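Local coordinates for protein alkaline phosphatase D (Bacillus subtilis, PDB 2YEQ) that hydrolyses phosphate monoesters to an alcohol and phosphate, using an active site that holds iron and calcium, at residues A[150-156]-A[209-215]; A[176-182]-A[234-240]; A[216-221]-A[279-285]. All coordinates share one frame; numbering follows the deposited sequence.

Overall arrangement
All three contacts lie within the PhoD-like phosphatase region, in loops and helices. Contact 1 sits deepest, about 11 Å from the centre of the chain, and joins two of the metal-bearing loops. Contact 2, centred about 11 Å from it, packs helix 179-190 on helix 228-245, its segments alternating with those of contact 1 along the sequence. Contact 3 comes after contact 1 in the chain, its centre about 13 Å from contact 1 and 17 Å from contact 2. A calcium ion and the Asp209-Arg279 salt bridge tie contact 3 to contact 1, Tyr182 of contact 2 reaches Val213, and the Tyr239 and Tyr217 hydroxyls join contacts 2 and 3, so the three form one connected region beside the metal centre.

Contact 1: A[150-156]-A[209-215]; sequences GDYIYEY and DDHEVEN. With CA (calcium ion), chain B; FE (Fe (III) ion), chain C; CA (calcium ion), chain D; NA (sodium ion), chain E.
The imidazole of His211 lies between Tyr154, whose CD2 sits 3.3 Å above the centre of one face, and the carboxylate of Asp210, whose OD2 is nearer the rim of the other. Tyr154 and His211 meet obliquely, planes 31° apart, and His211 CB makes a CH-pi contact over the face of Tyr154. Round the imidazole edge come Asp151, Glu155 and the hydroxyl of Tyr156. Glu155 OE1 accepts a hydrogen bond from His211 ND1 at 2.6 Å, through its syn lone pair and almost in the ring plane; this short, nearly straight bond fixes the ring's rotation. A sharp bend of Glu155 at chi2 (-88°) turns the carboxylate back so that OE2 also accepts from Asn215 N at 2.8 Å. These two loops, each following a parallel strand, supply part of the iron-calcium centre of this PhoD phosphatase, a member of the calcineurin clan. Asp151 OD2 bridges the metals, 2.1 Å from iron and 2.5 Å from calcium; Tyr154 OH, also bonded to Ser412, binds iron with Cys124 and His382, and Asp209, salt-bridged to Arg279, and Asp210 bind the calcium with Asp380. Asp210 OD2 reaches a second calcium beside Asn215, whose ND2 bonds Glu223. Asp151 OD1 accepts His211 N from above the carboxylate plane, probably helping to orient the bridging group. Glu212 OE1 is gripped from opposite faces by Asp151 N and Asp209 N, while OE2 takes Tyr152 N at 3.0 Å.

Contact 2: A[176-182]-A[234-240]; sequences IITLQDY and RRAAAYQ. With PE5 (3,6,9,12,15,18,21,24-octaoxahexacosan-1-ol), chain J; EDO (1,2-ethanediol), chain O; EDO (1,2-ethanediol), chain Q; EDO (1,2-ethanediol), chain F.
Apolar contacts centre on Tyr182, which lays one ring face on Ala238: CB stands 3.8 Å from the ring centroid, 19° off the normal, in a CH-pi contact. Ile176 CG1 lies over the opposite face, holding the ring between its own segment and the helix. Next to it Ala237 CB packs against the turn into helix 179-190, 4.1 Å from Leu179 CB. With CG trans to its backbone nitrogen (chi1 179°), Leu179 places CD1 against Ala237 O and CD2 alongside the amide of Gln240.

Polar contacts gather at the end of Arg234. Its chain is extended through NE, which donates to Tyr182 OH at 2.9 Å with the hydroxyl tilted 21° from the guanidinium plane; that hydroxyl is also hydrogen-bonded to Val213 O. Ile177 CD1 covers the centre of one guanidinium face, 3.5 Å from CZ, and Arg234 NH2 is hydrogen-bonded to Glu175, a sodium ligand.

Capping bonds order the start of the first helix. Asp181 N donates to Thr178 OG1 at 3.1 Å, and Asp181 OD2 answers by accepting from Thr178 N at 3.0 Å and from Ile177 N through its anti lone pair. These reciprocal bonds make a capping box, set where the first turn of helix 179-190 packs on the alanine-lined side of helix 228-245.

Contact 3: A[216-221]-A[279-285]; sequences NYANKI and RQYRDDQ. With NA (sodium ion), chain G; CA (calcium ion), chain D; PE5 (3,6,9,12,15,18,21,24-octaoxahexacosan-1-ol), chain H; EDO (1,2-ethanediol), chain L.
Segments 216-221 and 279-285 are loops without regular pairing, joined backbone to backbone where Asn219 N donates to Arg279 O at 2.9 Å, while a type II' turn from Ala218 to Ile221 folds the first segment back. Arg279 CB packs 3.6 Å from Tyr217 CZ, and a bend at chi2 (-67°) lays CD over one ring face near the rim and brings NH1 to Tyr217 O at 3.0 Å, tilted 20° from the carbonyl plane. Beyond the segments this guanidinium salt-bridges Asp209 and Asp350; Arg282 NH2 covers the centre of one face, and both arginines share Asp350. Replacing Arg279 with an alanine would probably leave Asp209 without its ion-pair mate and Tyr217 O without its donor, and thin the cover of the Tyr217 ring. Ala218 CB fits against Arg282 CD at 3.6 Å, and the side chains of Ile221 and Asp284 cross at about a right angle, Ile221 CD1 3.7 Å from Asp284 CB. Gln285 NE2 reaches Asn216 O from above its carbonyl plane and also bonds Asp350. Gln285 OE1, Asp284 OD1 and four waters complete a sodium site, whereas Asn216, its ND2 bonded to Asp289, binds calcium through OD1 beside Asp210 and Asn215: two metal-binding loops bordering the phosphatase centre.

Contact 1: A[150-156]-A[209-215]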
loop_
_atom_site.group_PDB
_atom_site.type_symbol
_atom_site.label_atom_id
_atom_site.label_comp_id
_atom_site.label_asym_id
_atom_site.label_seq_id
_atom_site.Cartn_x
_atom_site.Cartn_y
_atom_site.Cartn_z
ATOM N N GLY A 150 1.109 1.107 -1.242
ATOM C CA GLY A 150 1.849 1.662 -2.418
ATOM C C GLY A 150 3.064 0.862 -2.839
ATOM O O GLY A 150 3.481 -0.081 -2.160
ATOM N N ASP A 151 3.657 1.297 -3.962
ATOM C CA ASP A 151 4.728 0.624 -4.630
ATOM C C ASP A 151 4.323 -0.835 -4.876
ATOM O O ASP A 151 5.087 -1.750 -4.638
ATOM C CB ASP A 151 6.038 0.734 -3.869
ATOM C CG ASP A 151 6.596 2.163 -3.813
ATOM O OD1 ASP A 151 5.944 3.096 -4.302
ATOM O OD2 ASP A 151 7.697 2.327 -3.205
ATOM N N TYR A 152 3.101 -1.004 -5.362
ATOM C CA TYR A 152 2.620 -2.300 -5.818
ATOM C C TYR A 152 3.369 -2.792 -7.056
ATOM O O TYR A 152 3.551 -4.006 -7.217
ATOM C CB TYR A 152 1.139 -2.212 -6.100
ATOM C CG TYR A 152 0.448 -3.525 -6.355
ATOM C CD1 TYR A 152 0.515 -4.137 -7.600
ATOM C CD2 TYR A 152 -0.321 -4.139 -5.359
ATOM C CE1 TYR A 152 -0.152 -5.346 -7.853
ATOM C CE2 TYR A 152 -0.998 -5.363 -5.608
ATOM C CZ TYR A 152 -0.900 -5.951 -6.860
ATOM O OH TYR A 152 -1.545 -7.136 -7.119
ATOM N N ILE A 153 3.761 -1.866 -7.944
ATOM C CA ILE A 153 4.759 -2.137 -8.982
ATOM C C ILE A 153 5.879 -1.120 -8.875
ATOM O O ILE A 153 5.711 -0.111 -8.194
ATOM C CB ILE A 153 4.186 -2.049 -10.421
ATOM C CG1 ILE A 153 3.695 -0.621 -10.732
ATOM C CG2 ILE A 153 3.065 -3.082 -10.629
ATOM C CD1 ILE A 153 3.504 -0.342 -12.240
ATOM N N TYR A 154 7.019 -1.420 -9.508
ATOM C CA TYR A 154 8.104 -0.470 -9.711
ATOM C C TYR A 154 8.273 -0.325 -11.235
ATOM O O TYR A 154 7.936 -1.250 -11.995
ATOM C CB TYR A 154 9.419 -0.917 -9.050
ATOM C CG TYR A 154 9.401 -0.795 -7.533
ATOM C CD1 TYR A 154 8.574 -1.625 -6.753
ATOM C CD2 TYR A 154 10.154 0.171 -6.887
ATOM C CE1 TYR A 154 8.524 -1.513 -5.377
ATOM C CE2 TYR A 154 10.124 0.302 -5.489
ATOM C CZ TYR A 154 9.288 -0.531 -4.742
ATOM O OH TYR A 154 9.252 -0.440 -3.381
ATOM N N GLU A 155 8.809 0.817 -11.646
ATOM C CA GLU A 155 8.812 1.245 -13.050
ATOM C C GLU A 155 10.083 0.960 -13.811
ATOM O O GLU A 155 10.132 1.118 -15.047
ATOM C CB GLU A 155 8.492 2.746 -13.109
ATOM C CG GLU A 155 9.699 3.678 -12.815
ATOM C CD GLU A 155 9.888 3.980 -11.330
ATOM O OE1 GLU A 155 9.310 3.248 -10.486
ATOM O OE2 GLU A 155 10.648 4.928 -11.003
ATOM N N TYR A 156 11.124 0.558 -13.095
ATOM C CA TYR A 156 12.459 0.455 -13.644
ATOM C C TYR A 156 12.636 -0.591 -14.748
ATOM O O TYR A 156 11.837 -1.514 -14.886
ATOM C CB TYR A 156 13.459 0.160 -12.534
ATOM C CG TYR A 156 13.539 1.262 -11.501
ATOM C CD1 TYR A 156 14.169 2.461 -11.796
ATOM C CD2 TYR A 156 12.963 1.115 -10.239
ATOM C CE1 TYR A 156 14.233 3.482 -10.869
ATOM C CE2 TYR A 156 13.009 2.129 -9.310
ATOM C CZ TYR A 156 13.625 3.314 -9.632
ATOM O OH TYR A 156 13.675 4.325 -8.708
ATOM N N ASP A 209 1.499 4.652 -4.074
ATOM C CA ASP A 209 2.507 5.645 -3.724
ATOM C C ASP A 209 3.194 6.072 -5.030
ATOM O O ASP A 209 2.493 6.261 -6.037
ATOM C CB ASP A 209 3.506 5.142 -2.663
ATOM C CG ASP A 209 4.365 6.279 -2.076
ATOM O OD1 ASP A 209 3.833 7.415 -1.900
ATOM O OD2 ASP A 209 5.603 6.035 -1.839
ATOM N N ASP A 210 4.511 6.219 -5.046
ATOM C CA ASP A 210 5.180 6.824 -6.228
ATOM C C ASP A 210 5.459 5.854 -7.351
ATOM O O ASP A 210 5.290 6.213 -8.517
ATOM C CB ASP A 210 6.475 7.588 -5.881
ATOM C CG ASP A 210 7.425 6.819 -5.001
ATOM O OD1 ASP A 210 6.980 5.879 -4.277
ATOM O OD2 ASP A 210 8.637 7.145 -5.012
ATOM N N HIS A 211 5.878 4.630 -7.013
ATOM C CA HIS A 211 6.383 3.719 -8.012
ATOM C C HIS A 211 5.342 3.093 -8.927
ATOM O O HIS A 211 5.710 2.504 -9.948
ATOM C CB HIS A 211 7.281 2.678 -7.387
ATOM C CG HIS A 211 8.636 3.191 -7.011
ATOM N ND1 HIS A 211 9.595 3.533 -7.947
ATOM C CD2 HIS A 211 9.217 3.359 -5.796
ATOM C CE1 HIS A 211 10.710 3.872 -7.320
ATOM N NE2 HIS A 211 10.501 3.795 -6.015
ATOM N N GLU A 212 4.055 3.267 -8.616
ATOM C CA GLU A 212 3.018 2.960 -9.583
ATOM C C GLU A 212 3.110 3.878 -10.840
ATOM O O GLU A 212 2.505 3.566 -11.862
ATOM C CB GLU A 212 1.655 3.134 -8.957
ATOM C CG GLU A 212 1.262 1.940 -8.082
ATOM C CD GLU A 212 1.645 2.043 -6.600
ATOM O OE1 GLU A 212 2.461 2.909 -6.175
ATOM O OE2 GLU A 212 1.109 1.182 -5.837
ATOM N N VAL A 213 3.805 5.021 -10.711
ATOM C CA VAL A 213 4.107 5.901 -11.861
ATOM C C VAL A 213 5.588 6.022 -12.056
ATOM O O VAL A 213 6.146 5.465 -13.008
ATOM C CB VAL A 213 3.463 7.282 -11.748
ATOM C CG1 VAL A 213 3.594 8.025 -13.144
ATOM C CG2 VAL A 213 2.010 7.181 -11.311
ATOM N N GLU A 214 6.247 6.752 -11.163
ATOM C CA GLU A 214 7.688 6.921 -11.234
ATOM C C GLU A 214 8.187 7.413 -9.896
ATOM O O GLU A 214 7.491 8.174 -9.225
ATOM C CB GLU A 214 8.116 7.928 -12.345
ATOM C CG GLU A 214 9.668 7.989 -12.493
ATOM C CD GLU A 214 10.222 9.065 -13.482
ATOM O OE1 GLU A 214 9.620 10.153 -13.553
ATOM O OE2 GLU A 214 11.292 8.798 -14.126
ATOM N N ASN A 215 9.409 7.026 -9.548
ATOM C CA ASN A 215 10.020 7.428 -8.279
ATOM C C ASN A 215 9.884 8.920 -7.931
ATOM O O ASN A 215 10.269 9.803 -8.729
ATOM C CB ASN A 215 11.515 7.094 -8.264
ATOM C CG ASN A 215 12.128 7.234 -6.872
ATOM O OD1 ASN A 215 11.637 6.628 -5.902
ATOM N ND2 ASN A 215 13.209 8.020 -6.767
HETATM CA CA CA B . 7.381 4.652 -2.296
HETATM FE FE FE C . 9.123 1.118 -2.140
HETATM CA CA CA D . 10.552 6.806 -3.815
HETATM NA NA NA E . 12.975 7.235 -14.396
HETATM O O HOH W 1 12.645 6.027 -12.525
HETATM O O HOH W 2 13.319 8.488 -16.183
HETATM O O HOH W 3 13.995 8.765 -13.037
HETATM O O HOH W 4 5.780 3.067 -1.057
HETATM O O HOH W 5 12.484 6.421 -2.772
#

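Contact 2: A[176-182]-A[234-240]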
loop_
_atom_site.group_PDB
_atom_site.type_symbol
_atom_site.label_atom_id
_atom_site.label_comp_id
_atom_site.label_asym_id
_atom_site.label_seq_id
_atom_site.Cartn_x
_atom_site.Cartn_y
_atom_site.Cartn_z
ATOM N N ILE A 176 9.209 1.738 -17.894
ATOM C CA ILE A 176 7.886 1.763 -18.452
ATOM C C ILE A 176 7.321 3.176 -18.636
ATOM O O ILE A 176 7.395 4.009 -17.731
ATOM C CB ILE A 176 6.920 0.863 -17.646
ATOM C CG1 ILE A 176 6.772 1.323 -16.184
ATOM C CG2 ILE A 176 7.455 -0.578 -17.692
ATOM C CD1 ILE A 176 5.822 0.372 -15.333
ATOM N N ILE A 177 6.774 3.431 -19.826
ATOM C CA ILE A 177 6.330 4.772 -20.227
ATOM C C ILE A 177 4.922 4.779 -20.753
ATOM O O ILE A 177 4.121 5.624 -20.365
ATOM C CB ILE A 177 7.246 5.350 -21.336
ATOM C CG1 ILE A 177 8.690 5.436 -20.839
ATOM C CG2 ILE A 177 6.712 6.721 -21.827
ATOM C CD1 ILE A 177 8.852 6.290 -19.604
ATOM N N THR A 178 4.607 3.861 -21.655
ATOM C CA THR A 178 3.295 3.846 -22.310
ATOM C C THR A 178 2.290 2.996 -21.550
ATOM O O THR A 178 2.656 2.180 -20.689
ATOM C CB THR A 178 3.396 3.218 -23.703
ATOM O OG1 THR A 178 3.787 1.871 -23.538
ATOM C CG2 THR A 178 4.444 3.932 -24.585
ATOM N N LEU A 179 1.027 3.151 -21.899
ATOM C CA LEU A 179 -0.031 2.339 -21.347
ATOM C C LEU A 179 0.290 0.849 -21.453
ATOM O O LEU A 179 0.132 0.099 -20.477
ATOM C CB LEU A 179 -1.368 2.669 -21.996
ATOM C CG LEU A 179 -2.596 1.868 -21.541
ATOM C CD1 LEU A 179 -2.891 2.012 -20.038
ATOM C CD2 LEU A 179 -3.799 2.260 -22.379
ATOM N N GLN A 180 0.770 0.413 -22.610
ATOM C CA GLN A 180 1.069 -1.000 -22.791
ATOM C C GLN A 180 2.222 -1.411 -21.874
ATOM O O GLN A 180 2.182 -2.475 -21.286
ATOM C CB GLN A 180 1.364 -1.324 -24.280
ATOM C CG GLN A 180 0.864 -2.685 -24.750
ATOM C CD GLN A 180 -0.574 -3.020 -24.319
ATOM O OE1 GLN A 180 -1.496 -2.225 -24.494
ATOM N NE2 GLN A 180 -0.749 -4.191 -23.717
ATOM N N ASP A 181 3.253 -0.577 -21.766
ATOM C CA ASP A 181 4.365 -0.825 -20.864
ATOM C C ASP A 181 3.853 -1.044 -19.396
ATOM O O ASP A 181 4.285 -1.975 -18.722
ATOM C CB ASP A 181 5.343 0.353 -20.816
ATOM C CG ASP A 181 6.119 0.599 -22.115
ATOM O OD1 ASP A 181 6.230 -0.290 -22.983
ATOM O OD2 ASP A 181 6.686 1.718 -22.215
ATOM N N TYR A 182 2.967 -0.172 -18.941
ATOM C CA TYR A 182 2.412 -0.258 -17.578
ATOM C C TYR A 182 1.536 -1.485 -17.385
ATOM O O TYR A 182 1.572 -2.128 -16.332
ATOM C CB TYR A 182 1.626 1.022 -17.198
ATOM C CG TYR A 182 2.536 2.111 -16.718
ATOM C CD1 TYR A 182 2.945 2.167 -15.381
ATOM C CD2 TYR A 182 3.003 3.096 -17.594
ATOM C CE1 TYR A 182 3.819 3.165 -14.931
ATOM C CE2 TYR A 182 3.875 4.090 -17.167
ATOM C CZ TYR A 182 4.276 4.132 -15.835
ATOM O OH TYR A 182 5.127 5.128 -15.428
ATOM N N ARG A 234 2.490 10.145 -19.022
ATOM C CA ARG A 234 2.885 8.969 -18.278
ATOM C C ARG A 234 1.945 8.673 -17.089
ATOM O O ARG A 234 1.566 7.527 -16.852
ATOM C CB ARG A 234 4.301 9.157 -17.809
ATOM C CG ARG A 234 4.955 7.930 -17.376
ATOM C CD ARG A 234 6.349 8.212 -17.018
ATOM N NE ARG A 234 6.990 7.012 -16.541
ATOM C CZ ARG A 234 8.249 6.914 -16.179
ATOM N NH1 ARG A 234 9.074 7.952 -16.258
ATOM N NH2 ARG A 234 8.699 5.748 -15.753
ATOM N N ARG A 235 1.526 9.714 -16.375
ATOM C CA ARG A 235 0.607 9.538 -15.270
ATOM C C ARG A 235 -0.752 9.033 -15.729
ATOM O O ARG A 235 -1.348 8.172 -15.071
ATOM C CB ARG A 235 0.442 10.827 -14.447
ATOM C CG ARG A 235 -0.104 10.571 -13.052
ATOM C CD ARG A 235 -0.154 11.834 -12.210
ATOM N NE ARG A 235 -1.443 12.521 -12.280
ATOM C CZ ARG A 235 -1.784 13.543 -11.501
ATOM N NH1 ARG A 235 -0.908 14.018 -10.634
ATOM N NH2 ARG A 235 -2.975 14.101 -11.601
ATOM N N ALA A 236 -1.243 9.528 -16.855
ATOM C CA ALA A 236 -2.476 9.025 -17.428
ATOM C C ALA A 236 -2.395 7.520 -17.774
ATOM O O ALA A 236 -3.331 6.776 -17.494
ATOM C CB ALA A 236 -2.906 9.865 -18.685
ATOM N N ALA A 237 -1.296 7.101 -18.381
ATOM C CA ALA A 237 -1.060 5.693 -18.717
ATOM C C ALA A 237 -0.988 4.818 -17.444
ATOM O O ALA A 237 -1.622 3.768 -17.379
ATOM C CB ALA A 237 0.210 5.554 -19.506
ATOM N N ALA A 238 -0.207 5.269 -16.463
ATOM C CA ALA A 238 -0.023 4.564 -15.188
ATOM C C ALA A 238 -1.308 4.431 -14.406
ATOM O O ALA A 238 -1.606 3.368 -13.862
ATOM C CB ALA A 238 1.026 5.277 -14.339
ATOM N N TYR A 239 -2.066 5.518 -14.318
ATOM C CA TYR A 239 -3.334 5.490 -13.600
ATOM C C TYR A 239 -4.361 4.568 -14.253
ATOM O O TYR A 239 -5.094 3.853 -13.536
ATOM C CB TYR A 239 -3.914 6.897 -13.427
ATOM C CG TYR A 239 -3.259 7.784 -12.371
ATOM C CD1 TYR A 239 -2.144 7.379 -11.660
ATOM C CD2 TYR A 239 -3.798 9.029 -12.076
ATOM C CE1 TYR A 239 -1.568 8.210 -10.668
ATOM C CE2 TYR A 239 -3.250 9.851 -11.101
ATOM C CZ TYR A 239 -2.133 9.451 -10.414
ATOM O OH TYR A 239 -1.573 10.264 -9.446
ATOM N N GLN A 240 -4.436 4.587 -15.591
ATOM C CA GLN A 240 -5.334 3.686 -16.317
ATOM C C GLN A 240 -4.951 2.214 -16.049
ATOM O O GLN A 240 -5.819 1.404 -15.738
ATOM C CB GLN A 240 -5.343 3.948 -17.841
ATOM C CG GLN A 240 -6.375 3.041 -18.558
ATOM C CD GLN A 240 -6.680 3.428 -20.014
ATOM O OE1 GLN A 240 -6.626 4.605 -20.406
ATOM N NE2 GLN A 240 -7.061 2.430 -20.806
HETATM C C48 PE5 J . 8.851 10.062 -24.265
HETATM C C50 PE5 J . 9.930 9.337 -23.454
HETATM O O1 PE5 J . 9.932 9.706 -22.060
HETATM C C1 PE5 J . 8.629 9.961 -21.491
HETATM C C2 PE5 J . 8.661 10.011 -19.952
HETATM O O2 PE5 J . 9.974 10.225 -19.423
HETATM C C1 EDO O . 5.998 1.201 -26.285
HETATM O O1 EDO O . 7.117 0.582 -25.622
HETATM C C2 EDO O . 4.710 0.406 -26.057
HETATM O O2 EDO O . 3.558 1.178 -26.418
HETATM C C1 EDO Q . 3.617 7.805 -23.108
HETATM O O1 EDO Q . 3.343 8.031 -21.719
HETATM C C2 EDO Q . 2.384 7.914 -24.008
HETATM O O2 EDO Q . 1.189 7.696 -23.260
HETATM C C1 EDO F . -8.829 8.624 -19.878
HETATM O O1 EDO F . -10.007 8.859 -20.643
HETATM C C2 EDO F . -8.253 7.234 -20.144
HETATM O O2 EDO F . -7.635 6.711 -18.968
#

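Contact 3: A[216-221]-A[279-285]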
loop_
_atom_site.group_PDB
_atom_site.type_symbol
_atom_site.label_atom_id
_atom_site.label_comp_id
_atom_site.label_asym_id
_atom_site.label_seq_id
_atom_site.Cartn_x
_atom_site.Cartn_y
_atom_site.Cartn_z
ATOM N N ASN A 216 9.373 9.171 -6.723
ATOM C CA ASN A 216 9.302 10.492 -6.094
ATOM C C ASN A 216 8.620 11.571 -6.910
ATOM O O ASN A 216 8.962 12.758 -6.788
ATOM C CB ASN A 216 10.698 10.964 -5.668
ATOM C CG ASN A 216 11.194 10.271 -4.370
ATOM O OD1 ASN A 216 10.964 9.095 -4.178
ATOM N ND2 ASN A 216 11.891 11.017 -3.500
ATOM N N TYR A 217 7.627 11.180 -7.700
ATOM C CA TYR A 217 6.802 12.148 -8.349
ATOM C C TYR A 217 5.999 12.955 -7.339
ATOM O O TYR A 217 5.706 12.492 -6.220
ATOM C CB TYR A 217 5.913 11.522 -9.424
ATOM C CG TYR A 217 4.541 10.982 -9.086
ATOM C CD1 TYR A 217 3.426 11.780 -9.149
ATOM C CD2 TYR A 217 4.356 9.615 -8.787
ATOM C CE1 TYR A 217 2.167 11.280 -8.924
ATOM C CE2 TYR A 217 3.093 9.094 -8.546
ATOM C CZ TYR A 217 2.008 9.905 -8.601
ATOM O OH TYR A 217 0.751 9.399 -8.371
ATOM N N ALA A 218 5.628 14.162 -7.752
ATOM C CA ALA A 218 4.823 15.047 -6.912
ATOM C C ALA A 218 3.776 15.737 -7.771
ATOM O O ALA A 218 4.099 16.690 -8.490
ATOM C CB ALA A 218 5.755 16.070 -6.211
ATOM N N ASN A 219 2.526 15.250 -7.693
ATOM C CA ASN A 219 1.444 15.707 -8.557
ATOM C C ASN A 219 1.861 15.510 -10.049
ATOM O O ASN A 219 1.889 14.350 -10.545
ATOM C CB ASN A 219 1.030 17.150 -8.204
ATOM C CG ASN A 219 -0.276 17.557 -8.808
ATOM O OD1 ASN A 219 -0.759 16.977 -9.809
ATOM N ND2 ASN A 219 -0.898 18.576 -8.203
ATOM N N LYS A 220 2.233 16.594 -10.745
ATOM C CA LYS A 220 2.611 16.471 -12.154
ATOM C C LYS A 220 4.064 16.799 -12.396
ATOM O O LYS A 220 4.491 16.978 -13.534
ATOM C CB LYS A 220 1.657 17.287 -13.002
ATOM C CG LYS A 220 0.287 16.585 -13.051
ATOM C CD LYS A 220 -0.772 17.435 -13.689
ATOM C CE LYS A 220 -2.110 17.266 -13.027
ATOM N NZ LYS A 220 -2.336 18.253 -11.894
ATOM N N ILE A 221 4.840 16.836 -11.318
ATOM C CA ILE A 221 6.258 17.067 -11.377
ATOM C C ILE A 221 7.056 15.784 -11.161
ATOM O O ILE A 221 7.063 15.237 -10.036
ATOM C CB ILE A 221 6.698 18.094 -10.319
ATOM C CG1 ILE A 221 5.890 19.386 -10.432
ATOM C CG2 ILE A 221 8.164 18.381 -10.435
ATOM C CD1 ILE A 221 6.199 20.365 -9.289
ATOM N N ARG A 279 0.242 11.477 -3.127
ATOM C CA ARG A 279 1.016 11.712 -4.352
ATOM C C ARG A 279 0.339 12.610 -5.353
ATOM O O ARG A 279 1.007 13.462 -5.944
ATOM C CB ARG A 279 1.325 10.402 -5.095
ATOM C CG ARG A 279 2.416 9.602 -4.474
ATOM C CD ARG A 279 3.762 10.217 -4.545
ATOM N NE ARG A 279 4.657 9.515 -3.638
ATOM C CZ ARG A 279 5.848 9.934 -3.229
ATOM N NH1 ARG A 279 6.398 11.082 -3.676
ATOM N NH2 ARG A 279 6.515 9.203 -2.353
ATOM N N GLN A 280 -0.937 12.363 -5.624
ATOM C CA GLN A 280 -1.591 12.927 -6.808
ATOM C C GLN A 280 -1.743 14.482 -6.779
ATOM O O GLN A 280 -1.870 15.135 -7.851
ATOM C CB GLN A 280 -2.954 12.282 -6.995
ATOM C CG GLN A 280 -3.657 12.655 -8.302
ATOM C CD GLN A 280 -4.937 11.900 -8.527
ATOM O OE1 GLN A 280 -5.300 10.959 -7.768
ATOM N NE2 GLN A 280 -5.635 12.278 -9.566
ATOM N N TYR A 281 -1.783 15.037 -5.567
ATOM C CA TYR A 281 -2.072 16.444 -5.355
ATOM C C TYR A 281 -0.963 17.193 -4.635
ATOM O O TYR A 281 -1.061 18.407 -4.470
ATOM C CB TYR A 281 -3.363 16.606 -4.568
ATOM C CG TYR A 281 -4.463 15.672 -4.979
ATOM C CD1 TYR A 281 -5.209 15.887 -6.133
ATOM C CD2 TYR A 281 -4.760 14.546 -4.206
ATOM C CE1 TYR A 281 -6.216 15.007 -6.507
ATOM C CE2 TYR A 281 -5.751 13.680 -4.562
ATOM C CZ TYR A 281 -6.487 13.897 -5.712
ATOM O OH TYR A 281 -7.497 12.993 -6.024
ATOM N N ARG A 282 0.105 16.509 -4.251
ATOM C CA ARG A 282 1.104 17.131 -3.423
ATOM C C ARG A 282 1.962 18.168 -4.158
ATOM O O ARG A 282 2.241 18.032 -5.370
ATOM C CB ARG A 282 2.020 16.098 -2.775
ATOM C CG ARG A 282 2.871 15.281 -3.733
ATOM C CD ARG A 282 4.196 14.955 -3.145
ATOM N NE ARG A 282 4.105 13.824 -2.229
ATOM C CZ ARG A 282 5.104 13.382 -1.486
ATOM N NH1 ARG A 282 6.279 14.017 -1.466
ATOM N NH2 ARG A 282 4.929 12.286 -0.743
ATOM N N ASP A 283 2.439 19.145 -3.387
ATOM C CA ASP A 283 3.465 20.057 -3.859
ATOM C C ASP A 283 4.804 19.350 -3.918
ATOM O O ASP A 283 5.009 18.308 -3.279
ATOM C CB ASP A 283 3.549 21.287 -2.959
ATOM C CG ASP A 283 2.374 22.239 -3.155
ATOM O OD1 ASP A 283 1.783 22.288 -4.267
ATOM O OD2 ASP A 283 2.022 22.945 -2.184
ATOM N N ASP A 284 5.722 19.944 -4.676
ATOM C CA ASP A 284 7.033 19.388 -4.948
ATOM C C ASP A 284 7.802 19.288 -3.654
ATOM O O ASP A 284 7.631 20.132 -2.753
ATOM C CB ASP A 284 7.774 20.322 -5.923
ATOM C CG ASP A 284 8.901 19.658 -6.671
ATOM O OD1 ASP A 284 9.053 18.391 -6.677
ATOM O OD2 ASP A 284 9.680 20.456 -7.264
ATOM N N GLN A 285 8.665 18.284 -3.566
ATOM C CA GLN A 285 9.581 18.170 -2.439
ATOM C C GLN A 285 10.557 19.376 -2.364
ATOM O O GLN A 285 11.134 19.798 -3.372
ATOM C CB GLN A 285 10.381 16.877 -2.484
ATOM C CG GLN A 285 9.522 15.595 -2.517
ATOM C CD GLN A 285 9.218 15.134 -3.924
ATOM O OE1 GLN A 285 9.371 15.923 -4.882
ATOM N NE2 GLN A 285 8.782 13.860 -4.082
HETATM NA NA NA G . 10.451 16.668 -6.895
HETATM CA CA CA D . 10.552 6.806 -3.815
HETATM O O1 PE5 H . -0.493 20.967 -11.124
HETATM C C1 PE5 H . -1.714 21.531 -10.672
HETATM C C2 PE5 H . -2.583 21.971 -11.839
HETATM O O2 PE5 H . -3.522 20.946 -12.184
HETATM C C3 PE5 H . -4.386 21.232 -13.306
HETATM C C4 PE5 H . -3.616 21.379 -14.629
HETATM O O3 PE5 H . -4.033 20.451 -15.638
HETATM C C5 PE5 H . -3.255 20.554 -16.849
HETATM C C6 PE5 H . -1.981 19.705 -16.777
HETATM O O4 PE5 H . -0.784 20.491 -16.951
HETATM C C7 PE5 H . 0.135 20.437 -15.848
HETATM C C8 PE5 H . 1.497 20.914 -16.276
HETATM C C1 EDO L . 6.681 23.111 -3.099
HETATM O O1 EDO L . 8.064 22.945 -2.766
HETATM C C2 EDO L . 6.494 23.171 -4.600
HETATM O O2 EDO L . 5.158 22.916 -4.964
HETATM O O HOH W 6 9.155 15.230 -8.053
HETATM O O HOH W 7 3.142 19.526 -7.452
HETATM O O HOH W 8 0.088 20.705 -5.741
HETATM O O HOH W 9 -3.690 16.185 -9.568
HETATM O O HOH W 10 11.848 18.021 -5.603
HETATM O O HOH W 11 11.519 17.115 -8.868
HETATM O O HOH W 12 11.812 14.832 -6.476
HETATM O O HOH W 5 12.484 6.421 -2.772
#